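Local coordinates for pentafunctional AROM polypeptide (Schizosaccharomyces pombe, PDB 5SWV), which carries out steps of the shikimate pathway, this fragment of it holding the dehydroquinate dehydratase and shikimate dehydrogenase regions, at residues A[433-438]-A[462-467]; A[471-476]-A[496-501]. All coordinates share one frame; numbering follows the deposited sequence.

Contact 1 of 2, residues A[433-438]-A[462-467]; sequences EELSSV and KALLAN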
loop_
_atom_site.group_PDB
_atom_site.type_symbol
_atom_site.label_atom_id
_atom_site.label_comp_id
_atom_site.label_asym_id
_atom_site.label_seq_id
_atom_site.Cartn_x
_atom_site.Cartn_y
_atom_site.Cartn_z
ATOM N N GLU A 433 21.405 20.769 29.094
ATOM C CA GLU A 433 21.137 22.053 28.411
ATOM C C GLU A 433 20.914 21.912 26.907
ATOM O O GLU A 433 20.114 22.655 26.334
ATOM C CB GLU A 433 22.247 23.088 28.698
ATOM C CG GLU A 433 21.803 24.554 28.598
ATOM C CD GLU A 433 20.856 24.998 29.724
ATOM O OE1 GLU A 433 21.317 25.675 30.672
ATOM O OE2 GLU A 433 19.644 24.684 29.674
ATOM N N GLU A 434 21.621 20.981 26.272
ATOM C CA GLU A 434 21.318 20.610 24.886
ATOM C C GLU A 434 19.884 20.009 24.795
ATOM O O GLU A 434 19.112 20.377 23.900
ATOM C CB GLU A 434 22.397 19.647 24.340
ATOM C CG GLU A 434 22.564 19.618 22.811
ATOM C CD GLU A 434 21.712 18.569 22.079
ATOM O OE1 GLU A 434 20.935 17.838 22.727
ATOM O OE2 GLU A 434 21.812 18.463 20.832
ATOM N N LEU A 435 19.531 19.143 25.758
ATOM C CA LEU A 435 18.253 18.386 25.772
ATOM C C LEU A 435 17.006 19.147 26.208
ATOM O O LEU A 435 15.885 18.758 25.842
ATOM C CB LEU A 435 18.355 17.160 26.695
ATOM C CG LEU A 435 19.317 16.024 26.348
ATOM C CD1 LEU A 435 19.216 14.950 27.422
ATOM C CD2 LEU A 435 19.037 15.442 24.969
ATOM N N SER A 436 17.192 20.179 27.031
ATOM C CA SER A 436 16.088 21.019 27.522
ATOM C C SER A 436 15.246 21.595 26.381
ATOM O O SER A 436 14.011 21.575 26.441
ATOM C CB SER A 436 16.630 22.157 28.398
ATOM O OG SER A 436 17.674 22.859 27.741
ATOM N N SER A 437 15.931 22.068 25.338
ATOM C CA SER A 437 15.286 22.627 24.147
ATOM C C SER A 437 14.971 21.589 23.043
ATOM O O SER A 437 14.656 21.981 21.912
ATOM C CB SER A 437 16.165 23.749 23.576
ATOM O OG SER A 437 17.411 23.232 23.135
ATOM N N VAL A 438 15.021 20.290 23.361
ATOM C CA VAL A 438 14.721 19.229 22.384
ATOM C C VAL A 438 13.256 18.778 22.447
ATOM O O VAL A 438 12.854 18.009 23.333
ATOM C CB VAL A 438 15.658 18.016 22.545
ATOM C CG1 VAL A 438 15.294 16.912 21.554
ATOM C CG2 VAL A 438 17.099 18.444 22.328
ATOM N N LYS A 462 11.344 10.537 31.443
ATOM C CA LYS A 462 10.359 11.476 31.986
ATOM C C LYS A 462 10.573 12.906 31.499
ATOM O O LYS A 462 9.635 13.552 31.047
ATOM C CB LYS A 462 10.407 11.473 33.507
ATOM C CG LYS A 462 9.650 10.325 34.155
ATOM C CD LYS A 462 9.878 10.335 35.668
ATOM C CE LYS A 462 8.733 9.676 36.430
ATOM N NZ LYS A 462 8.581 8.244 36.054
ATOM N N ALA A 463 11.810 13.382 31.584
ATOM C CA ALA A 463 12.148 14.752 31.210
ATOM C C ALA A 463 11.938 15.043 29.724
ATOM O O ALA A 463 11.325 16.044 29.376
ATOM C CB ALA A 463 13.582 15.064 31.599
ATOM N N LEU A 464 12.456 14.164 28.861
ATOM C CA LEU A 464 12.351 14.314 27.396
ATOM C C LEU A 464 10.922 14.244 26.886
ATOM O O LEU A 464 10.535 15.028 26.019
ATOM C CB LEU A 464 13.165 13.228 26.693
ATOM C CG LEU A 464 14.687 13.332 26.844
ATOM C CD1 LEU A 464 15.364 11.987 26.559
ATOM C CD2 LEU A 464 15.240 14.437 25.950
ATOM N N LEU A 465 10.148 13.300 27.421
ATOM C CA LEU A 465 8.745 13.148 27.033
ATOM C C LEU A 465 7.883 14.375 27.331
ATOM O O LEU A 465 6.884 14.592 26.649
ATOM C CB LEU A 465 8.124 11.901 27.678
ATOM C CG LEU A 465 8.653 10.539 27.213
ATOM C CD1 LEU A 465 8.009 9.411 28.003
ATOM C CD2 LEU A 465 8.428 10.344 25.726
ATOM N N ALA A 466 8.265 15.160 28.342
ATOM C CA ALA A 466 7.615 16.442 28.647
ATOM C C ALA A 466 7.656 17.369 27.447
ATOM O O ALA A 466 6.664 18.028 27.122
ATOM C CB ALA A 466 8.271 17.123 29.847
ATOM N N ASN A 467 8.797 17.400 26.772
ATOM C CA ASN A 467 8.982 18.313 25.666
ATOM C C ASN A 467 8.500 17.656 24.376
ATOM O O ASN A 467 9.200 16.826 23.787
ATOM C CB ASN A 467 10.448 18.750 25.600
ATOM C CG ASN A 467 10.620 20.122 24.990
ATOM O OD1 ASN A 467 11.744 20.552 24.739
ATOM N ND2 ASN A 467 9.515 20.825 24.758
#
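Asn-467 reaches across to the chain around Ser-436 and Val-438, while Leu-464, one turn earlier, meets Leu-435. The Asn-467 side chain can be followed outward. Its CB bond points toward segment 433-438, and Asn-467 CB lies 3.4 Å from Val-438 O. CG of Asn-467 is anti to the backbone N (chi1 -152°) and lies 3.5 Å from Val-438 O. At the tip, the atom modelled as Asn-467 OD1 sits 3.0 Å from Ser-436 O. Asn-467 OD1 is also 3.1 Å from Val-438 O. The amide is probably turned over in the model, so the identity of this atom is doubtful. Turned back, the group would offer its nitrogen to two carbonyl oxygens, which may then accept hydrogen bonds.

The surroundings are those of a Rossmann-like domain, consistent with the nucleotide-binding half of a shikimate dehydrogenase. Helix 432-436 leads into strand 440-445 of the parallel sheet, and helix 455-466 follows that strand. The contact therefore joins the helices before and after one strand. Backbone hydrogen bonding between Asn-467 and Leu-440 brings the end of the second helix to the start of the strand.

The leucines supply the apolar part. CD2 of Leu-435 meets CD2 of Leu-464 at 4.0 Å, one methyl against another, and the two side chains cross obliquely. In Leu-464, CG lies anti to the carbonyl carbon (chi1 -68°), and the CD2 branch comes nearer to the other helix than the CB bond alone would suggest. Leu-464 also touches Leu-440 of the strand. Val-438 is buried close by, and Val-438 N donates to Leu-435 O at 3.0 Å, within segment 433-438.

Contact 2 of 2, residues A[471-476]-A[496-501]; sequences GGVFLD and KCCNGL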
loop_
_atom_site.group_PDB
_atom_site.type_symbol
_atom_site.label_atom_id
_atom_site.label_comp_id
_atom_site.label_asym_id
_atom_site.label_seq_id
_atom_site.Cartn_x
_atom_site.Cartn_y
_atom_site.Cartn_z
ATOM N N GLY A 471 0.840 16.423 17.995
ATOM C CA GLY A 471 0.605 15.183 17.273
ATOM C C GLY A 471 1.726 14.175 17.385
ATOM O O GLY A 471 1.821 13.285 16.551
ATOM N N GLY A 472 2.567 14.304 18.410
ATOM C CA GLY A 472 3.740 13.443 18.567
ATOM C C GLY A 472 3.325 12.047 18.961
ATOM O O GLY A 472 2.372 11.892 19.713
ATOM N N VAL A 473 4.037 11.034 18.459
ATOM C CA VAL A 473 3.638 9.624 18.645
ATOM C C VAL A 473 4.699 8.847 19.419
ATOM O O VAL A 473 5.894 8.966 19.141
ATOM C CB VAL A 473 3.366 8.909 17.294
ATOM C CG1 VAL A 473 2.985 7.442 17.498
ATOM C CG2 VAL A 473 2.290 9.638 16.501
ATOM N N PHE A 474 4.232 8.065 20.391
ATOM C CA PHE A 474 5.056 7.158 21.181
ATOM C C PHE A 474 4.681 5.733 20.833
ATOM O O PHE A 474 3.497 5.398 20.830
ATOM C CB PHE A 474 4.777 7.382 22.654
ATOM C CG PHE A 474 5.438 6.385 23.550
ATOM C CD1 PHE A 474 6.727 6.602 24.021
ATOM C CD2 PHE A 474 4.777 5.231 23.937
ATOM C CE1 PHE A 474 7.349 5.681 24.852
ATOM C CE2 PHE A 474 5.393 4.306 24.769
ATOM C CZ PHE A 474 6.680 4.526 25.221
ATOM N N LEU A 475 5.679 4.894 20.569
ATOM C CA LEU A 475 5.453 3.470 20.288
ATOM C C LEU A 475 6.263 2.590 21.232
ATOM O O LEU A 475 7.467 2.754 21.342
ATOM C CB LEU A 475 5.844 3.150 18.845
ATOM C CG LEU A 475 5.868 1.675 18.430
ATOM C CD1 LEU A 475 4.494 1.054 18.553
ATOM C CD2 LEU A 475 6.364 1.554 17.005
ATOM N N ASP A 476 5.617 1.640 21.890
ATOM C CA ASP A 476 6.332 0.652 22.684
ATOM C C ASP A 476 6.247 -0.658 21.939
ATOM O O ASP A 476 5.156 -1.076 21.596
ATOM C CB ASP A 476 5.690 0.511 24.064
ATOM C CG ASP A 476 6.577 -0.217 25.058
ATOM O OD1 ASP A 476 7.271 -1.178 24.662
ATOM O OD2 ASP A 476 6.561 0.160 26.249
ATOM N N LYS A 496 0.235 10.601 21.774
ATOM C CA LYS A 496 -0.568 9.649 21.009
ATOM C C LYS A 496 0.205 8.333 21.092
ATOM O O LYS A 496 1.345 8.280 20.662
ATOM C CB LYS A 496 -0.695 10.146 19.557
ATOM C CG LYS A 496 -1.941 9.723 18.769
ATOM C CD LYS A 496 -2.146 10.686 17.581
ATOM C CE LYS A 496 -3.480 10.504 16.844
ATOM N NZ LYS A 496 -3.401 9.597 15.656
ATOM N N CYS A 497 -0.376 7.292 21.687
ATOM C CA CYS A 497 0.368 6.057 21.998
ATOM C C CYS A 497 -0.059 4.861 21.169
ATOM O O CYS A 497 -1.241 4.685 20.896
ATOM C CB CYS A 497 0.204 5.695 23.464
ATOM S SG CYS A 497 0.957 6.899 24.562
ATOM N N CYS A 498 0.927 4.038 20.805
ATOM C CA CYS A 498 0.729 2.781 20.095
ATOM C C CYS A 498 1.452 1.664 20.808
ATOM O O CYS A 498 2.491 1.895 21.425
ATOM C CB CYS A 498 1.292 2.878 18.695
ATOM S SG CYS A 498 0.623 4.250 17.766
ATOM N N ASN A 499 0.922 0.450 20.691
ATOM C CA ASN A 499 1.483 -0.706 21.380
ATOM C C ASN A 499 2.102 -1.700 20.422
ATOM O O ASN A 499 1.906 -1.607 19.210
ATOM C CB ASN A 499 0.442 -1.368 22.306
ATOM C CG ASN A 499 -0.663 -2.120 21.566
ATOM O OD1 ASN A 499 -0.832 -2.048 20.340
ATOM N ND2 ASN A 499 -1.436 -2.858 22.343
ATOM N N GLY A 500 2.836 -2.652 20.986
ATOM C CA GLY A 500 3.613 -3.610 20.211
ATOM C C GLY A 500 2.776 -4.622 19.467
ATOM O O GLY A 500 3.224 -5.225 18.505
ATOM N N LEU A 501 1.553 -4.817 19.919
ATOM C CA LEU A 501 0.634 -5.684 19.208
ATOM C C LEU A 501 0.240 -5.066 17.865
ATOM O O LEU A 501 0.205 -5.755 16.844
ATOM C CB LEU A 501 -0.587 -5.967 20.081
ATOM C CG LEU A 501 -1.506 -7.115 19.650
ATOM C CD1 LEU A 501 -0.709 -8.362 19.244
ATOM C CD2 LEU A 501 -2.503 -7.420 20.772
#
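Phe-474 is gripped through its backbone by two residues of the neighbouring strand. Phe-474 N donates to Lys-496 O at 2.9 Å, nearly straight, with an angle of 170° at the hydrogen. Phe-474 O accepts from Cys-498 N, also at 2.9 Å. Longer bonds lie before and after this pair: Lys-496 N to Gly-472 O at 3.2 Å, and Asp-476 N to Cys-498 O at 3.2 Å. In the last, the donor is tilted 25° from the carbonyl plane. The pattern is that of parallel strands, with Val-473, Phe-474 and Leu-475 paired with Lys-496, Cys-497 and Cys-498. The short segment axes are turned 24° from each other.

The backbones of Val-473 and Leu-475 bond instead to strand 440-445, so strand 472-476 is held from both edges. Strand 496-498 is outermost in this parallel sheet. Helix 485-492 connects the two strands as a beta-alpha-beta crossover and touches Phe-474. Helix 353-364 packs on the face carrying Val-473, Leu-475 and Cys-498.

On that face, CG1 of Val-473 lies 4.0 Å from Cys-498 SG. Leu-475 CD1 lies 3.7 Å from Cys-498 CB. On the side of the sheet that carries Phe-474 and Cys-497, Cys-497 SG lies oblique to the ring, 4.2 Å from Phe-474 CD2.

The polar side chains find partners elsewhere. Asp-476 OD1 takes the N of Ala-478, and OD2 bonds the hydroxyl of Thr-484. Lys-496 NZ bonds Ala-364 O. Asn-499 is the N-cap of helix 500-516, its OD1 meeting Glu-502 N. Main-chain bonds and apolar side chains thus join the strands; Asp-476 and Asn-499 are satisfied by nearby chain after each strand, and Lys-496 by Ala-364 of helix 353-364.

Both contacts belong to the same six-stranded parallel sheet and its helices, but at different levels. Contact 1 is partly buried, and its centre lies about 35 Å from the centre of the chain, where two helices meet beside strand 440-445. Contact 2 is buried, its centre about 21 Å from the centre of the chain, and pairs two strands of the sheet itself. Strand 440-445 neighbours both. The chain passes from 462-467 almost directly into 471-476, so the contacts stand in series, with centres about 18 Å apart. Regular main-chain hydrogen bonding dominates contact 2; contact 1 relies on a leucine pair and one amide whose orientation is uncertain.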